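Local coordinates for protein methane monooxygenase hydroxylase, MmoD (Methylosinus sporium, PDB 6D7K) that probably regulates soluble methane monooxygenase by binding to its hydroxylase component, rather than oxidising methane itself, at residues A23-F28 and R71-A76. Numbering follows the deposited sequence.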
# COMPACT_ATOMS: atom_id res chain seq x y z
N ALA H 23 -0.46 -19.62 25.52
CA ALA H 23 -1.54 -18.65 25.72
C ALA H 23 -1.71 -17.73 24.51
O ALA H 23 -2.84 -17.31 24.21
CB ALA H 23 -1.28 -17.81 26.97
N ARG H 24 -0.62 -17.43 23.80
CA ARG H 24 -0.63 -16.43 22.74
C ARG H 24 -0.23 -16.95 21.37
O ARG H 24 -0.71 -16.41 20.38
CB ARG H 24 0.29 -15.26 23.11
CG ARG H 24 -0.47 -14.00 23.55
CD ARG H 24 0.45 -12.91 24.14
NE ARG H 24 1.45 -12.43 23.20
CZ ARG H 24 1.36 -11.29 22.51
NH1 ARG H 24 0.30 -10.51 22.66
NH2 ARG H 24 2.33 -10.93 21.68
N TYR H 25 0.62 -17.98 21.27
CA TYR H 25 1.13 -18.42 19.98
C TYR H 25 0.65 -19.82 19.62
O TYR H 25 0.46 -20.66 20.50
CB TYR H 25 2.65 -18.36 19.96
CG TYR H 25 3.19 -16.95 19.97
CD1 TYR H 25 3.16 -16.15 18.82
CD2 TYR H 25 3.72 -16.39 21.13
CE1 TYR H 25 3.65 -14.85 18.82
CE2 TYR H 25 4.23 -15.09 21.14
CZ TYR H 25 4.18 -14.33 19.99
OH TYR H 25 4.66 -13.03 20.00
N GLU H 26 0.40 -20.05 18.33
CA GLU H 26 0.19 -21.38 17.79
C GLU H 26 1.05 -21.55 16.55
O GLU H 26 1.32 -20.57 15.84
CB GLU H 26 -1.28 -21.61 17.43
CG GLU H 26 -2.20 -21.61 18.62
CD GLU H 26 -3.56 -22.23 18.32
OE1 GLU H 26 -4.30 -21.67 17.49
OE2 GLU H 26 -3.87 -23.29 18.93
N ALA H 27 1.50 -22.78 16.28
CA ALA H 27 2.22 -23.06 15.04
C ALA H 27 1.79 -24.39 14.46
O ALA H 27 1.67 -25.38 15.19
CB ALA H 27 3.74 -23.05 15.27
N PHE H 28 1.54 -24.42 13.16
CA PHE H 28 1.14 -25.63 12.47
C PHE H 28 2.21 -25.99 11.45
O PHE H 28 2.99 -25.14 11.01
CB PHE H 28 -0.22 -25.47 11.79
CG PHE H 28 -1.36 -25.22 12.77
CD1 PHE H 28 -1.63 -23.94 13.26
CD2 PHE H 28 -2.16 -26.28 13.20
CE1 PHE H 28 -2.67 -23.73 14.16
CE2 PHE H 28 -3.19 -26.07 14.11
CZ PHE H 28 -3.45 -24.80 14.58
N ARG H 71 10.94 -12.65 22.78
CA ARG H 71 11.87 -11.59 23.17
C ARG H 71 11.30 -10.21 22.85
O ARG H 71 11.46 -9.27 23.64
CB ARG H 71 13.21 -11.79 22.46
CG ARG H 71 14.36 -12.11 23.38
CD ARG H 71 15.62 -12.33 22.58
NE ARG H 71 15.97 -13.75 22.48
CZ ARG H 71 16.76 -14.39 23.34
NH1 ARG H 71 17.27 -13.72 24.36
NH2 ARG H 71 17.04 -15.68 23.18
N GLN H 72 10.66 -10.07 21.70
CA GLN H 72 10.01 -8.80 21.37
C GLN H 72 8.95 -8.46 22.40
O GLN H 72 8.90 -7.34 22.91
CB GLN H 72 9.41 -8.84 19.95
CG GLN H 72 10.46 -8.81 18.84
CD GLN H 72 9.91 -8.42 17.47
OE1 GLN H 72 8.94 -9.00 16.96
NE2 GLN H 72 10.54 -7.41 16.85
N ASP H 73 8.09 -9.43 22.72
CA ASP H 73 7.07 -9.20 23.73
C ASP H 73 7.70 -8.86 25.08
O ASP H 73 7.36 -7.86 25.70
CB ASP H 73 6.17 -10.43 23.83
CG ASP H 73 5.58 -10.83 22.49
OD1 ASP H 73 5.53 -9.97 21.59
OD2 ASP H 73 5.17 -12.01 22.35
N GLU H 74 8.65 -9.69 25.54
CA GLU H 74 9.30 -9.42 26.82
C GLU H 74 9.87 -8.01 26.88
O GLU H 74 9.90 -7.40 27.96
CB GLU H 74 10.41 -10.44 27.07
CG GLU H 74 9.92 -11.86 27.30
CD GLU H 74 11.02 -12.91 27.15
OE1 GLU H 74 12.21 -12.53 27.07
OE2 GLU H 74 10.68 -14.11 27.11
N ALA H 75 10.33 -7.46 25.75
CA ALA H 75 10.91 -6.13 25.71
C ALA H 75 9.87 -5.01 25.66
O ALA H 75 10.25 -3.84 25.66
CB ALA H 75 11.86 -5.99 24.52
N ALA H 76 8.59 -5.35 25.60
CA ALA H 76 7.52 -4.36 25.65
C ALA H 76 7.01 -4.12 27.07
O ALA H 76 6.06 -3.34 27.24
CB ALA H 76 6.36 -4.79 24.75
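Asp73, in the last turn of helix 55-74, receives Tyr25 and Arg24 on the same carboxylate oxygen. The phenol OH of Tyr25 donates to OD2 of Asp73 over 2.6 Å, through the syn lone pair of OD2. The planes of ring and carboxylate are 5° apart, nearly coplanar, so the acid continues the flat phenol at its edge. With its CG anti to the carbonyl carbon (chi1 -70°), Tyr25 reaches from strand 25-31 to helix 55-74, touching Leu66, Phe69 and Lys70 before it meets the acid. The Arg24 chain bends at chi3, turning its end toward the helix; its guanidinium plane stands 87° from the carboxylate. NH2 of Arg24 sits over the carboxylate face, 3.1 Å from OD2 of Asp73 and 3.3 Å from its OD1, in a salt bridge whose one hydrogen bond, to OD2, is weak. NE of Arg42 also bonds the Tyr25 hydroxyl, and this positive neighbour, together with Arg24, probably favours an ionised Asp73. An asparagine in place of Asp73 would probably leave the Arg24 guanidinium without its negative mate on the helix and weaken its hold there. Apolar side chains from a chain of a different protein in the complex pack on Arg24 and Asp73. The contact ties the start of the second strand to the C-terminal end of the helix, in a four-stranded antiparallel meander with helix 55-74 packed against it.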